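Local coordinates for protein lectin (Pleurotus ostreatus, PDB 6T1D) that binds galactose-containing sugars such as melibiose at two calcium-dependent carbohydrate sites, one in each half of the chain, at residues A31-S36 with G129-I134; I75-D80 with Q102-A107; G212-G217 with G287-I292. All coordinates share one frame; numbering follows the deposited sequence.

Interaction 1 of 3, residues A31-S36 with G129-I134; sequences ALLSTS and GIMASI. Unlike the reference sequence in segment 31-36: Ser34 (reference Asn), Thr35 (reference Ala).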
loop_
_atom_site.group_PDB
_atom_site.type_symbol
_atom_site.label_atom_id
_atom_site.label_comp_id
_atom_site.label_asym_id
_atom_site.label_seq_id
_atom_site.Cartn_x
_atom_site.Cartn_y
_atom_site.Cartn_z
ATOM N N ALA A 31 18.694 -6.595 -23.987
ATOM C CA ALA A 31 18.226 -6.840 -25.340
ATOM C C ALA A 31 19.259 -6.299 -26.311
ATOM O O ALA A 31 19.813 -5.218 -26.094
ATOM C CB ALA A 31 16.878 -6.161 -25.583
ATOM N N LEU A 32 19.604 -7.105 -27.312
ATOM C CA LEU A 32 20.606 -6.754 -28.304
ATOM C C LEU A 32 19.968 -6.785 -29.693
ATOM O O LEU A 32 19.075 -7.595 -29.964
ATOM C CB LEU A 32 21.806 -7.703 -28.210
ATOM C CG LEU A 32 22.395 -7.776 -26.788
ATOM C CD1 LEU A 32 23.372 -8.926 -26.633
ATOM C CD2 LEU A 32 23.089 -6.479 -26.417
ATOM N N LEU A 33 20.428 -5.892 -30.573
ATOM C CA LEU A 33 19.857 -5.737 -31.907
ATOM C C LEU A 33 20.554 -6.573 -32.975
ATOM O O LEU A 33 20.098 -6.584 -34.119
ATOM C CB LEU A 33 19.909 -4.263 -32.332
ATOM C CG LEU A 33 19.040 -3.258 -31.569
ATOM C CD1 LEU A 33 19.289 -1.829 -32.039
ATOM C CD2 LEU A 33 17.618 -3.624 -31.780
ATOM N N SER A 34 21.637 -7.278 -32.646
ATOM C CA SER A 34 22.445 -7.881 -33.701
ATOM C C SER A 34 21.741 -9.037 -34.409
ATOM O O SER A 34 22.172 -9.432 -35.492
ATOM C CB SER A 34 23.802 -8.325 -33.151
ATOM O OG SER A 34 23.669 -9.350 -32.181
ATOM N N THR A 35 20.683 -9.597 -33.844
ATOM C CA THR A 35 19.947 -10.648 -34.534
ATOM C C THR A 35 18.625 -10.169 -35.122
ATOM O O THR A 35 17.880 -10.974 -35.690
ATOM C CB THR A 35 19.711 -11.833 -33.598
ATOM O OG1 THR A 35 19.215 -11.358 -32.339
ATOM C CG2 THR A 35 20.978 -12.603 -33.401
ATOM N N SER A 36 18.328 -8.881 -35.039
ATOM C CA SER A 36 17.066 -8.385 -35.551
ATOM C C SER A 36 17.273 -7.849 -36.954
ATOM O O SER A 36 18.388 -7.573 -37.385
ATOM C CB SER A 36 16.494 -7.286 -34.662
ATOM O OG SER A 36 17.224 -6.099 -34.862
ATOM N N GLY A 129 12.053 1.674 -42.446
ATOM C CA GLY A 129 12.184 0.426 -41.717
ATOM C C GLY A 129 12.118 0.568 -40.214
ATOM O O GLY A 129 12.516 1.604 -39.679
ATOM N N ILE A 130 11.621 -0.453 -39.516
ATOM C CA ILE A 130 11.646 -0.486 -38.059
ATOM C C ILE A 130 12.428 -1.717 -37.613
ATOM O O ILE A 130 12.345 -2.783 -38.233
ATOM C CB ILE A 130 10.231 -0.482 -37.440
ATOM C CG1 ILE A 130 9.507 -1.781 -37.741
ATOM C CG2 ILE A 130 9.407 0.655 -37.981
ATOM C CD1 ILE A 130 8.149 -1.839 -37.124
ATOM N N MET A 131 13.189 -1.559 -36.534
ATOM C CA MET A 131 14.007 -2.615 -35.957
ATOM C C MET A 131 13.792 -2.620 -34.458
ATOM O O MET A 131 13.930 -1.581 -33.810
ATOM C CB MET A 131 15.494 -2.400 -36.265
ATOM C CG MET A 131 16.471 -3.122 -35.304
ATOM S SD MET A 131 18.227 -3.061 -35.765
ATOM C CE MET A 131 18.282 -4.159 -37.151
ATOM N N ALA A 132 13.494 -3.789 -33.904
ATOM C CA ALA A 132 13.273 -3.915 -32.473
ATOM C C ALA A 132 13.780 -5.270 -32.004
ATOM O O ALA A 132 13.786 -6.256 -32.750
ATOM C CB ALA A 132 11.797 -3.750 -32.091
ATOM N N SER A 133 14.217 -5.298 -30.756
ATOM C CA SER A 133 14.579 -6.520 -30.067
ATOM C C SER A 133 13.769 -6.571 -28.784
ATOM O O SER A 133 13.730 -5.586 -28.037
ATOM C CB SER A 133 16.081 -6.554 -29.785
ATOM O OG SER A 133 16.448 -7.664 -28.985
ATOM N N ILE A 134 13.091 -7.697 -28.552
ATOM C CA ILE A 134 12.215 -7.873 -27.398
ATOM C C ILE A 134 12.736 -9.065 -26.613
ATOM O O ILE A 134 12.585 -10.211 -27.052
ATOM C CB ILE A 134 10.757 -8.101 -27.815
ATOM C CG1 ILE A 134 10.336 -7.052 -28.840
ATOM C CG2 ILE A 134 9.858 -8.014 -26.603
ATOM C CD1 ILE A 134 9.133 -7.439 -29.644
#
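Ser133 OG donates a hydrogen bond of 2.8 Å to Leu32 O, arriving from above the carbonyl plane; it is the one direct hydrogen bond between the segments, and it supplies a partner to a carbonyl of an irregular loop. Ala31 CB, small enough to sit close, rests against Ser133 OG. Further along the loop Leu33 O receives two bonds from Ser36, both from the same face of its plane. The one from Ser36 N closes a type I turn from Leu33 to Ser36; the one from Ser36 OG, 3.0 Å long, fixes the rotation of the hydroxyl (chi1 75°) and sets it against strand 129-138. There the flexible thioether of Met131 bends at its last torsion (chi3 -72°) and curls about the oxygen, with Met131 CG 3.1 Å and Met131 CE 3.2 Å from Ser36 OG, a tight fit. Leu33 CD2 lies on the flank of the same methionine, 3.7 Å from Met131 CG, and also meets Ser133 CB. The loop thus lies over one face of the sheet in which strand 129-138 runs between strands 70-79 and 143-147; Ala31 and Leu33 also touch Val76, and Ser36 reaches Val147.

Interaction 2 of 3, residues I75-D80 with Q102-A107; sequences IVVASD and QALFVA. With CA (calcium ion), chain S; GLA (alpha-D-galactopyranose), chain G.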
loop_
_atom_site.group_PDB
_atom_site.type_symbol
_atom_site.label_atom_id
_atom_site.label_comp_id
_atom_site.label_asym_id
_atom_site.label_seq_id
_atom_site.Cartn_x
_atom_site.Cartn_y
_atom_site.Cartn_z
ATOM N N ILE A 75 12.827 -3.891 -24.142
ATOM C CA ILE A 75 12.627 -3.586 -25.565
ATOM C C ILE A 75 13.565 -2.472 -26.007
ATOM O O ILE A 75 13.654 -1.429 -25.349
ATOM C CB ILE A 75 11.176 -3.184 -25.877
ATOM C CG1 ILE A 75 10.216 -4.335 -25.609
ATOM C CG2 ILE A 75 11.051 -2.742 -27.308
ATOM C CD1 ILE A 75 8.778 -3.940 -25.791
ATOM N N VAL A 76 14.240 -2.682 -27.136
ATOM C CA VAL A 76 15.028 -1.658 -27.815
ATOM C C VAL A 76 14.467 -1.522 -29.222
ATOM O O VAL A 76 14.239 -2.532 -29.896
ATOM C CB VAL A 76 16.522 -2.026 -27.846
ATOM C CG1 VAL A 76 17.334 -0.953 -28.546
ATOM C CG2 VAL A 76 17.023 -2.268 -26.420
ATOM N N VAL A 77 14.185 -0.289 -29.639
ATOM C CA VAL A 77 13.517 -0.026 -30.913
ATOM C C VAL A 77 14.132 1.213 -31.569
ATOM O O VAL A 77 14.442 2.202 -30.894
ATOM C CB VAL A 77 11.981 0.105 -30.718
ATOM C CG1 VAL A 77 11.630 1.216 -29.742
ATOM C CG2 VAL A 77 11.284 0.338 -32.035
ATOM N N ALA A 78 14.343 1.138 -32.890
ATOM C CA ALA A 78 14.808 2.259 -33.708
ATOM C C ALA A 78 13.997 2.281 -34.993
ATOM O O ALA A 78 13.372 1.285 -35.360
ATOM C CB ALA A 78 16.291 2.172 -34.046
ATOM N N SER A 79 13.957 3.436 -35.656
ATOM C CA SER A 79 13.068 3.548 -36.805
ATOM C C SER A 79 13.560 4.592 -37.797
ATOM O O SER A 79 14.167 5.601 -37.428
ATOM C CB SER A 79 11.642 3.886 -36.373
ATOM O OG SER A 79 11.612 5.105 -35.665
ATOM N N ASP A 80 13.285 4.326 -39.067
ATOM C CA ASP A 80 13.421 5.284 -40.160
ATOM C C ASP A 80 12.026 5.377 -40.752
ATOM O O ASP A 80 11.653 4.548 -41.585
ATOM C CB ASP A 80 14.462 4.817 -41.184
ATOM C CG ASP A 80 14.554 5.719 -42.423
ATOM O OD1 ASP A 80 13.743 6.660 -42.566
ATOM O OD2 ASP A 80 15.457 5.483 -43.261
ATOM N N GLN A 102 15.950 3.011 -28.638
ATOM C CA GLN A 102 15.192 3.518 -27.505
ATOM C C GLN A 102 14.775 2.359 -26.612
ATOM O O GLN A 102 14.228 1.363 -27.102
ATOM C CB GLN A 102 13.952 4.264 -27.993
ATOM C CG GLN A 102 12.955 4.617 -26.912
ATOM C CD GLN A 102 11.682 5.131 -27.532
ATOM O OE1 GLN A 102 11.377 4.783 -28.670
ATOM N NE2 GLN A 102 10.932 5.951 -26.802
ATOM N N ALA A 103 14.992 2.505 -25.308
ATOM C CA ALA A 103 14.692 1.441 -24.359
ATOM C C ALA A 103 13.289 1.588 -23.803
ATOM O O ALA A 103 12.885 2.679 -23.390
ATOM C CB ALA A 103 15.687 1.443 -23.200
ATOM N N LEU A 104 12.570 0.469 -23.750
ATOM C CA LEU A 104 11.242 0.398 -23.170
ATOM C C LEU A 104 11.155 -0.836 -22.280
ATOM O O LEU A 104 11.875 -1.819 -22.485
ATOM C CB LEU A 104 10.171 0.370 -24.265
ATOM C CG LEU A 104 10.275 1.591 -25.191
ATOM C CD1 LEU A 104 9.456 1.432 -26.460
ATOM C CD2 LEU A 104 9.894 2.885 -24.475
ATOM N N PHE A 105 10.306 -0.754 -21.256
ATOM C CA PHE A 105 10.070 -1.851 -20.324
ATOM C C PHE A 105 8.572 -2.017 -20.107
ATOM O O PHE A 105 7.864 -1.035 -19.864
ATOM C CB PHE A 105 10.787 -1.621 -18.987
ATOM C CG PHE A 105 12.284 -1.454 -19.126
ATOM C CD1 PHE A 105 12.840 -0.220 -19.414
ATOM C CD2 PHE A 105 13.126 -2.549 -19.005
ATOM C CE1 PHE A 105 14.218 -0.069 -19.545
ATOM C CE2 PHE A 105 14.494 -2.416 -19.142
ATOM C CZ PHE A 105 15.043 -1.170 -19.414
ATOM N N VAL A 106 8.089 -3.254 -20.183
ATOM C CA VAL A 106 6.656 -3.499 -20.141
ATOM C C VAL A 106 6.422 -4.834 -19.450
ATOM O O VAL A 106 7.231 -5.764 -19.574
ATOM C CB VAL A 106 6.039 -3.470 -21.561
ATOM C CG1 VAL A 106 6.502 -4.642 -22.384
ATOM C CG2 VAL A 106 4.528 -3.425 -21.502
ATOM N N ALA A 107 5.353 -4.884 -18.650
ATOM C CA ALA A 107 4.886 -6.120 -18.049
ATOM C C ALA A 107 4.022 -6.881 -19.041
ATOM O O ALA A 107 3.295 -6.287 -19.846
ATOM C CB ALA A 107 4.099 -5.840 -16.772
HETATM CA CA CA S . 12.983 7.879 -44.517
HETATM C C1 GLA G . 17.865 10.618 -44.125
HETATM C C2 GLA G . 16.363 10.642 -43.837
HETATM C C3 GLA G . 15.853 9.315 -43.454
HETATM C C4 GLA G . 16.211 8.280 -44.442
HETATM C C5 GLA G . 17.721 8.262 -44.736
HETATM C C6 GLA G . 17.987 7.293 -45.877
HETATM O O2 GLA G . 16.108 11.572 -42.761
HETATM O O3 GLA G . 14.362 9.382 -43.337
HETATM O O4 GLA G . 15.498 8.538 -45.669
HETATM O O5 GLA G . 18.224 9.582 -45.114
HETATM O O6 GLA G . 19.267 7.540 -46.423
#
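Ile75 pairs with Leu104 in an antiparallel hydrogen-bonded pair: Ile75 N donates to Leu104 O, and Leu104 N returns a bond of 2.7 Å to Ile75 O, lying in the plane of that carbonyl. Their side chains share one face, with Ile75 CB and Leu104 CB 4.0 Å apart. Anti to its carbonyl carbon (chi1 -64°), the CG1 branch of Ile75 carries CD1 to the methyl Val106 CG1, while Phe85 of strand 82-87 meets both Ile75 and Leu104. Val76 follows with Ala103 as a non-hydrogen-bonded pair. Here carbon donors fill in, Val76 CA approaching Gln102 O to 3.2 Å, and the side chains turn to the other face, where Val76 touches Ala31. Val77 repeats the two-bond pairing with Gln102, Gln102 N reaching Val77 O at 2.8 Å. Back on the face of Ile75, Val77 and the extended Gln102 lie side by side: Val77 CG1 touches Leu104 CD1 at 3.9 Å and flanks Gln102 OE1, whose hydrogen-bond partner is His83. A beta-branched residue suits such an extended strand. The chain runs on to Asp80 and turns a corner there. Asp80 OD1 binds the calcium ion at 2.4 Å, Trp187 holds the other carboxylate oxygen, and Asp81, Asn121, Ser126 and Pro127 complete the protein ligands. The outer strand pair of a four-stranded antiparallel sheet thus leads into a calcium site where the vicinal O3 and O4 of galactose coordinate the ion, consistent with calcium-mediated galactose recognition by a carbohydrate-binding module.

Interaction 3 of 3, residues G212-G217 with G287-I292; sequences GAAPVG and GPAGVI. With CA (calcium ion), chain T; GLA (alpha-D-galactopyranose), chain H.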
loop_
_atom_site.group_PDB
_atom_site.type_symbol
_atom_site.label_atom_id
_atom_site.label_comp_id
_atom_site.label_asym_id
_atom_site.label_seq_id
_atom_site.Cartn_x
_atom_site.Cartn_y
_atom_site.Cartn_z
ATOM N N GLY A 212 32.009 18.092 1.447
ATOM C CA GLY A 212 32.703 17.268 0.478
ATOM C C GLY A 212 33.275 15.966 0.989
ATOM O O GLY A 212 33.906 15.237 0.205
ATOM N N ALA A 213 33.041 15.621 2.249
ATOM C CA ALA A 213 33.586 14.398 2.810
ATOM C C ALA A 213 32.599 13.805 3.794
ATOM O O ALA A 213 31.685 14.481 4.277
ATOM C CB ALA A 213 34.920 14.655 3.517
ATOM N N ALA A 214 32.814 12.534 4.108
ATOM C CA ALA A 214 31.941 11.822 5.023
ATOM C C ALA A 214 32.791 10.846 5.812
ATOM O O ALA A 214 33.789 10.338 5.288
ATOM C CB ALA A 214 30.830 11.076 4.274
ATOM N N PRO A 215 32.426 10.558 7.059
ATOM C CA PRO A 215 33.234 9.644 7.875
ATOM C C PRO A 215 33.277 8.249 7.271
ATOM O O PRO A 215 32.402 7.845 6.500
ATOM C CB PRO A 215 32.515 9.643 9.226
ATOM C CG PRO A 215 31.686 10.917 9.227
ATOM C CD PRO A 215 31.280 11.113 7.800
ATOM N N VAL A 216 34.315 7.502 7.646
ATOM C CA VAL A 216 34.437 6.124 7.191
ATOM C C VAL A 216 33.362 5.293 7.857
ATOM O O VAL A 216 33.036 5.501 9.030
ATOM C CB VAL A 216 35.833 5.564 7.517
ATOM C CG1 VAL A 216 35.924 4.081 7.146
ATOM C CG2 VAL A 216 36.905 6.375 6.824
ATOM N N GLY A 217 32.770 4.379 7.099
ATOM C CA GLY A 217 31.769 3.494 7.661
ATOM C C GLY A 217 30.579 3.268 6.753
ATOM O O GLY A 217 30.485 3.859 5.671
ATOM N N GLY A 287 36.964 9.899 2.520
ATOM C CA GLY A 287 36.749 11.055 1.686
ATOM C C GLY A 287 35.298 11.185 1.282
ATOM O O GLY A 287 34.381 10.918 2.070
ATOM N N PRO A 288 35.061 11.598 0.036
ATOM C CA PRO A 288 33.687 11.733 -0.435
ATOM C C PRO A 288 32.973 10.394 -0.423
ATOM O O PRO A 288 33.583 9.323 -0.570
ATOM C CB PRO A 288 33.845 12.258 -1.863
ATOM C CG PRO A 288 35.171 12.850 -1.907
ATOM C CD PRO A 288 36.020 12.023 -0.990
ATOM N N ALA A 289 31.657 10.482 -0.271
ATOM C CA ALA A 289 30.777 9.335 -0.185
ATOM C C ALA A 289 29.472 9.661 -0.895
ATOM O O ALA A 289 29.049 10.818 -0.940
ATOM C CB ALA A 289 30.513 8.982 1.280
ATOM N N GLY A 290 28.822 8.630 -1.428
ATOM C CA GLY A 290 27.546 8.833 -2.092
ATOM C C GLY A 290 27.019 7.580 -2.754
ATOM O O GLY A 290 27.803 6.736 -3.185
ATOM N N VAL A 291 25.702 7.439 -2.838
ATOM C CA VAL A 291 25.072 6.340 -3.559
ATOM C C VAL A 291 24.004 6.924 -4.476
ATOM O O VAL A 291 23.292 7.856 -4.089
ATOM C CB VAL A 291 24.499 5.287 -2.579
ATOM C CG1 VAL A 291 23.463 5.897 -1.671
ATOM C CG2 VAL A 291 23.899 4.119 -3.324
ATOM N N ILE A 292 23.910 6.403 -5.700
ATOM C CA ILE A 292 22.976 6.921 -6.697
ATOM C C ILE A 292 22.281 5.764 -7.398
ATOM O O ILE A 292 22.918 4.767 -7.749
ATOM C CB ILE A 292 23.703 7.826 -7.711
ATOM C CG1 ILE A 292 22.728 8.434 -8.706
ATOM C CG2 ILE A 292 24.788 7.065 -8.442
ATOM C CD1 ILE A 292 23.364 9.553 -9.516
HETATM CA CA CA T . 34.699 7.632 -0.649
HETATM C C1 GLA H . 39.070 9.192 -2.985
HETATM C C2 GLA H . 38.367 8.353 -1.917
HETATM C C3 GLA H . 37.248 7.573 -2.477
HETATM C C4 GLA H . 36.308 8.415 -3.239
HETATM C C5 GLA H . 37.023 9.268 -4.300
HETATM C C6 GLA H . 36.018 10.230 -4.916
HETATM O O2 GLA H . 39.324 7.446 -1.331
HETATM O O3 GLA H . 36.509 6.912 -1.354
HETATM O O4 GLA H . 35.609 9.286 -2.328
HETATM O O5 GLA H . 38.123 10.044 -3.730
HETATM O O6 GLA H . 36.665 11.040 -5.877
#
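This is a loop-to-loop backbone contact at the second calcium site, joining the loop before strand 217-225 to the turn that leads into strand 290-299. Its single hydrogen bond runs from Ala214 N to Gly287 O, 3.0 Å long, with the donor 46° out of the carbonyl plane. Asn284 donates to the same oxygen through ND2, and to Pro215 O as well, so its amide bridges the two loops while its OD1 binds the metal. Next to this bond Ala214 CB meets Ala289 CB at 3.7 Å; both methyls also rest on Trp205, and small side chains suit so close an approach of two backbones. Gly212 O lies against the proline ring, 3.4 Å from Pro288 CG. Glycines suit the bends: a beta carbon on Gly212 would press on the preceding carbonyl oxygen, and one on Gly287 would run into Pro288 CD. Pro288, with a rigid ring, presents its carbonyl oxygen to the calcium ion, and the ring itself lies beside the sugar, Pro288 CD being 3.1 Å from galactose O4. Asp242, Asp243 and Gly286 are the further protein ligands, and galactose O3 and O4 also bind the ion: a calcium-bridged sugar site built where strand ends and the loops that follow them come together.

Interactions 1 and 2 both reach one sheet, in which strand 129-138 of interaction 1 is the neighbour of strand 70-79 of interaction 2: Ser133 N bonds to Val76 O, and Asp80 N to Gly129 O. Interaction 2 is nested within the loop of chain that interaction 1 closes. Interaction 1 is the most buried and works by side chains laid on a sheet face; interaction 2, partly buried, is regular strand pairing. Interaction 3, its centre about 41 Å from that of interaction 1 and about 36 Å from that of interaction 2, has two exposed residues and mainly backbone contacts. The halves nevertheless echo each other: Pro127 and Pro288 each bind calcium two residues before the glycine that opens a strand.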